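PDB 3HKM: exosome complex exonuclease RRP46 homolog from Oryza sativa Japonica Group, which binds double-stranded DNA and single-stranded RNA, cleaves DNA hydrolytically and RNA phosphorolytically in vitro, and is probably a component of the exosome complex. Local coordinates for residues G74-E77 with K78-M82; L153-K157 with A158-Q162. All blocks are in the same frame, centred on the assembly; numbering follows the deposited sequence.

Contact 1 of 2, residues G74-E77 with K78-M82; sequences GKQE and KEYEM
Lys75 and Glu79 form a salt bridge, with Lys75 NZ 3.4 Å from Glu79 OE2. The lysine chain bends at chi3 (-57°) and again at its last torsion, which brings its ammonium back to the nearly straight Glu79 side chain. The other carboxylate oxygen works through a water. That water gives a firm bond to Gln76 OE1, at 2.6 Å, and a weak one to Glu79 OE1. The water thus joins the amide loosely to the carboxylate.

Backbone bonds carry the chain from the loop into the first turn of the helix. Glu81 N bonds to Glu77 O at 3.2 Å. Lys78 N bonds weakly to Gly74 O. Tyr80 N and Glu79 N both donate to Gln76 O, whose exact place in the model is less certain.

Packing follows at Tyr80. Gln76 CG sits anti to the backbone N (chi1 153°) and lies over the face of the Tyr80 ring, 4.2 Å from its centroid, as a CH-pi contact. The amide plane is turned 40° from the ring. Gln76 NE2 comes within 3.3 Å of Tyr80 OH, but the angle is too poor for a hydrogen bond.

Elsewhere, Glu77 OE1 bends back to take a weak bond from Gly74 N. Glu81 OE1 accepts a hydrogen bond from Trp66 N, which ties the helix start to strand 61-67. The salt bridge spans four residues, about one helical turn. Here helix 77-91 forms the beta-alpha-beta crossover between parallel strands 61-67 and 100-110 of the RNase PH domain.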
loop_
_atom_site.group_PDB
_atom_site.type_symbol
_atom_site.label_atom_id
_atom_site.label_comp_id
_atom_site.label_asym_id
_atom_site.label_seq_id
_atom_site.Cartn_x
_atom_site.Cartn_y
_atom_site.Cartn_z
ATOM N N GLY A 74 5.673 -5.201 15.956
ATOM C CA GLY A 74 6.538 -4.233 16.605
ATOM C C GLY A 74 6.060 -2.808 16.411
ATOM O O GLY A 74 5.005 -2.566 15.820
ATOM N N LYS A 75 6.842 -1.855 16.904
ATOM C CA LYS A 75 6.444 -0.454 16.853
ATOM C C LYS A 75 6.394 0.079 15.421
ATOM O O LYS A 75 5.628 0.997 15.119
ATOM C CB LYS A 75 7.385 0.404 17.697
ATOM C CG LYS A 75 8.725 0.686 17.036
ATOM C CD LYS A 75 9.411 1.880 17.696
ATOM C CE LYS A 75 8.524 3.103 17.650
ATOM N NZ LYS A 75 8.113 3.401 16.252
ATOM N N GLN A 76 7.213 -0.496 14.545
ATOM C CA GLN A 76 7.208 -0.091 13.143
ATOM C C GLN A 76 6.027 -0.669 12.352
ATOM O O GLN A 76 5.321 0.071 11.679
ATOM C CB GLN A 76 8.537 -0.419 12.459
ATOM C CG GLN A 76 8.393 -0.644 10.967
ATOM C CD GLN A 76 9.579 -0.159 10.165
ATOM O OE1 GLN A 76 10.150 0.891 10.453
ATOM N NE2 GLN A 76 9.936 -0.908 9.127
ATOM N N GLU A 77 5.799 -1.975 12.437
ATOM C CA GLU A 77 4.719 -2.585 11.664
ATOM C C GLU A 77 3.346 -2.233 12.210
ATOM O O GLU A 77 2.337 -2.572 11.592
ATOM C CB GLU A 77 4.839 -4.111 11.598
ATOM C CG GLU A 77 6.244 -4.657 11.475
ATOM C CD GLU A 77 6.794 -5.115 12.813
ATOM O OE1 GLU A 77 7.204 -4.250 13.627
ATOM O OE2 GLU A 77 6.812 -6.345 13.043
ATOM N N LYS A 78 3.302 -1.582 13.370
ATOM C CA LYS A 78 2.022 -1.187 13.961
ATOM C C LYS A 78 1.689 0.267 13.630
ATOM O O LYS A 78 0.552 0.712 13.795
ATOM C CB LYS A 78 1.971 -1.459 15.476
ATOM C CG LYS A 78 2.415 -0.302 16.344
ATOM C CD LYS A 78 1.830 -0.389 17.750
ATOM C CE LYS A 78 2.791 -1.032 18.749
ATOM N NZ LYS A 78 2.874 -2.510 18.598
ATOM N N GLU A 79 2.678 1.009 13.148
ATOM C CA GLU A 79 2.395 2.321 12.594
ATOM C C GLU A 79 2.004 2.113 11.137
ATOM O O GLU A 79 1.195 2.855 10.582
ATOM C CB GLU A 79 3.604 3.244 12.717
ATOM C CG GLU A 79 4.778 2.845 11.856
ATOM C CD GLU A 79 6.059 3.524 12.283
ATOM O OE1 GLU A 79 6.976 3.661 11.433
ATOM O OE2 GLU A 79 6.137 3.918 13.472
ATOM N N TYR A 80 2.582 1.083 10.527
ATOM C CA TYR A 80 2.206 0.693 9.176
ATOM C C TYR A 80 0.748 0.268 9.162
ATOM O O TYR A 80 -0.003 0.619 8.250
ATOM C CB TYR A 80 3.090 -0.450 8.666
ATOM C CG TYR A 80 4.488 -0.026 8.275
ATOM C CD1 TYR A 80 4.837 1.321 8.217
ATOM C CD2 TYR A 80 5.452 -0.971 7.932
ATOM C CE1 TYR A 80 6.112 1.718 7.851
ATOM C CE2 TYR A 80 6.727 -0.584 7.558
ATOM C CZ TYR A 80 7.051 0.760 7.520
ATOM O OH TYR A 80 8.320 1.152 7.153
ATOM N N GLU A 81 0.359 -0.495 10.181
ATOM C CA GLU A 81 -1.016 -0.955 10.343
ATOM C C GLU A 81 -1.945 0.245 10.387
ATOM O O GLU A 81 -3.028 0.230 9.784
ATOM C CB GLU A 81 -1.154 -1.771 11.632
ATOM C CG GLU A 81 -2.574 -2.211 11.964
ATOM C CD GLU A 81 -2.656 -3.039 13.246
ATOM O OE1 GLU A 81 -3.265 -4.130 13.221
ATOM O OE2 GLU A 81 -2.099 -2.608 14.275
ATOM N N MET A 82 -1.494 1.283 11.098
ATOM C CA MET A 82 -2.236 2.528 11.278
ATOM C C MET A 82 -2.351 3.309 9.972
ATOM O O MET A 82 -3.442 3.708 9.571
ATOM C CB MET A 82 -1.560 3.386 12.358
ATOM C CG MET A 82 -2.389 4.554 12.881
ATOM S SD MET A 82 -2.449 6.000 11.784
ATOM C CE MET A 82 -0.705 6.413 11.649
HETATM O O HOH W 1 9.976 3.411 9.872
#

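Contact 2 of 2, residues L153-K157 with A158-Q162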
loop_
_atom_site.group_PDB
_atom_site.type_symbol
_atom_site.label_atom_id
_atom_site.label_comp_id
_atom_site.label_asym_id
_atom_site.label_seq_id
_atom_site.Cartn_x
_atom_site.Cartn_y
_atom_site.Cartn_z
ATOM N N LEU A 153 13.025 5.584 -6.972
ATOM C CA LEU A 153 11.679 5.025 -6.811
ATOM C C LEU A 153 11.703 3.550 -6.412
ATOM O O LEU A 153 12.483 2.760 -6.955
ATOM C CB LEU A 153 10.848 5.215 -8.089
ATOM C CG LEU A 153 10.623 6.667 -8.522
ATOM C CD1 LEU A 153 9.737 6.743 -9.751
ATOM C CD2 LEU A 153 10.034 7.481 -7.376
ATOM N N ASP A 154 10.849 3.190 -5.457
ATOM C CA ASP A 154 10.719 1.809 -5.003
ATOM C C ASP A 154 12.039 1.270 -4.454
ATOM O O ASP A 154 12.649 0.370 -5.023
ATOM C CB ASP A 154 10.229 0.931 -6.151
ATOM C CG ASP A 154 9.606 -0.376 -5.675
ATOM O OD1 ASP A 154 9.123 -0.446 -4.522
ATOM O OD2 ASP A 154 9.582 -1.330 -6.482
ATOM N N THR A 155 12.472 1.838 -3.339
ATOM C CA THR A 155 13.716 1.434 -2.705
ATOM C C THR A 155 13.609 0.037 -2.120
ATOM O O THR A 155 12.536 -0.396 -1.707
ATOM C CB THR A 155 14.069 2.379 -1.550
ATOM O OG1 THR A 155 12.928 2.512 -0.700
ATOM C CG2 THR A 155 14.465 3.738 -2.075
ATOM N N ASN A 156 14.741 -0.656 -2.071
ATOM C CA ASN A 156 14.820 -1.949 -1.414
ATOM C C ASN A 156 15.348 -1.827 0.018
ATOM O O ASN A 156 15.432 -0.728 0.561
ATOM C CB ASN A 156 15.659 -2.927 -2.243
ATOM C CG ASN A 156 17.035 -2.384 -2.579
ATOM O OD1 ASN A 156 17.464 -1.366 -2.042
ATOM N ND2 ASN A 156 17.735 -3.069 -3.477
ATOM N N LYS A 157 15.686 -2.956 0.632
ATOM C CA LYS A 157 16.170 -2.973 2.007
ATOM C C LYS A 157 17.561 -2.350 2.083
ATOM O O LYS A 157 17.886 -1.637 3.032
ATOM C CB LYS A 157 16.194 -4.413 2.520
ATOM C CG LYS A 157 16.490 -4.585 4.003
ATOM C CD LYS A 157 16.502 -6.067 4.357
ATOM C CE LYS A 157 16.758 -6.301 5.837
ATOM N NZ LYS A 157 16.934 -7.756 6.155
ATOM N N ALA A 158 18.373 -2.607 1.064
ATOM C CA ALA A 158 19.736 -2.085 1.004
ATOM C C ALA A 158 19.787 -0.561 0.858
ATOM O O ALA A 158 20.583 0.104 1.521
ATOM C CB ALA A 158 20.507 -2.756 -0.134
ATOM N N GLU A 159 18.942 -0.022 -0.018
ATOM C CA GLU A 159 18.881 1.417 -0.269
ATOM C C GLU A 159 18.244 2.149 0.901
ATOM O O GLU A 159 18.437 3.355 1.079
ATOM C CB GLU A 159 18.090 1.700 -1.552
ATOM C CG GLU A 159 18.801 1.264 -2.834
ATOM C CD GLU A 159 17.863 1.137 -4.028
ATOM O OE1 GLU A 159 16.631 1.199 -3.836
ATOM O OE2 GLU A 159 18.356 0.963 -5.163
ATOM N N GLU A 160 17.481 1.415 1.702
ATOM C CA GLU A 160 16.791 2.004 2.844
ATOM C C GLU A 160 17.745 2.171 4.039
ATOM O O GLU A 160 17.534 3.027 4.904
ATOM C CB GLU A 160 15.518 1.200 3.184
ATOM C CG GLU A 160 14.353 1.520 2.214
ATOM C CD GLU A 160 13.107 0.632 2.348
ATOM O OE1 GLU A 160 13.085 -0.324 3.160
ATOM O OE2 GLU A 160 12.131 0.913 1.618
ATOM N N GLN A 161 18.812 1.368 4.049
ATOM C CA GLN A 161 19.883 1.452 5.049
ATOM C C GLN A 161 20.954 2.459 4.628
ATOM O O GLN A 161 21.844 2.802 5.407
ATOM C CB GLN A 161 20.514 0.064 5.272
ATOM C CG GLN A 161 21.951 0.061 5.834
ATOM C CD GLN A 161 22.051 -0.285 7.326
ATOM O OE1 GLN A 161 21.186 0.077 8.124
ATOM N NE2 GLN A 161 23.123 -0.983 7.706
ATOM N N GLN A 162 20.862 2.942 3.396
ATOM C CA GLN A 162 21.849 3.873 2.877
ATOM C C GLN A 162 21.348 5.309 2.964
ATOM O O GLN A 162 21.978 6.159 3.597
ATOM C CB GLN A 162 22.219 3.518 1.432
ATOM C CG GLN A 162 23.086 2.250 1.289
ATOM C CD GLN A 162 23.286 1.810 -0.168
ATOM O OE1 GLN A 162 22.321 1.564 -0.904
ATOM N NE2 GLN A 162 24.548 1.702 -0.581
#
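Asn156 and Glu159 hold each other in the tight part of this turn. Asn156 OD1 accepts from Glu159 N at 2.8 Å, a nearly straight bond whose donor is tilted 28° from the amide carbonyl plane. Asn156 CG lies between its own N and carbonyl carbon (chi1 54°), which brings OD1 over the start of the helix. In return Asn156 N donates to Glu159 OE1 at 3.2 Å, meeting it from above the carboxylate plane. The two side chains cross at about a right angle, and their flat ends are turned 51° apart. Thr155 packs against the same carboxylate, its CA 3.1 Å from Glu159 OE1.

These reciprocal bonds make a capping box, with Asn156 as the N-cap of the short helix 157-160. Glu159 OE2 forms a salt bridge with Arg5, so one carboxylate caps the helix and ties it to Arg5, near the N terminus. An alanine in place of Glu159 removes the acceptor of Asn156 N and the mate of Arg5, and the start of the helix would probably be freer to shift.

Glu160 packs less deeply. Its extended chain crosses Thr155 at about a right angle and brings OE2 to 2.9 Å from Thr155 OG1. The same oxygen accepts from Ser114 N. Glu160 CG lies against Asn156 O.

The helix turn itself is weakly bonded, from Glu160 N to Asn156 O and from Gln161 N to Lys157 O, the latter at 3.3 Å. The solvent side is looser still. There the Lys157 chain runs fully extended, and Ala158 and Gln161 are exposed beside it.

How the contacts relate
From the N terminus, the chain forms most of the five-stranded mixed sheet before contact 1. Contact 1 ends the loop after strand 61-67 and starts helix 77-91, which leads on toward strand 100-110. Through Glu81 and Trp66 it ties that helix to strand 61-67. The chain then runs through helix 115-130 and strand 138-145 of the second sheet. Contact 2 closes the short loop after strand 151-153 and starts helix 157-160, before strand 165-172. Contacts 1 and 2 are in series and neither nest nor cross. The centres of contacts 1 and 2 are about 19 Å apart. Contact 2 reaches back to Arg5 near the N terminus and to Ser114 before helix 115-130.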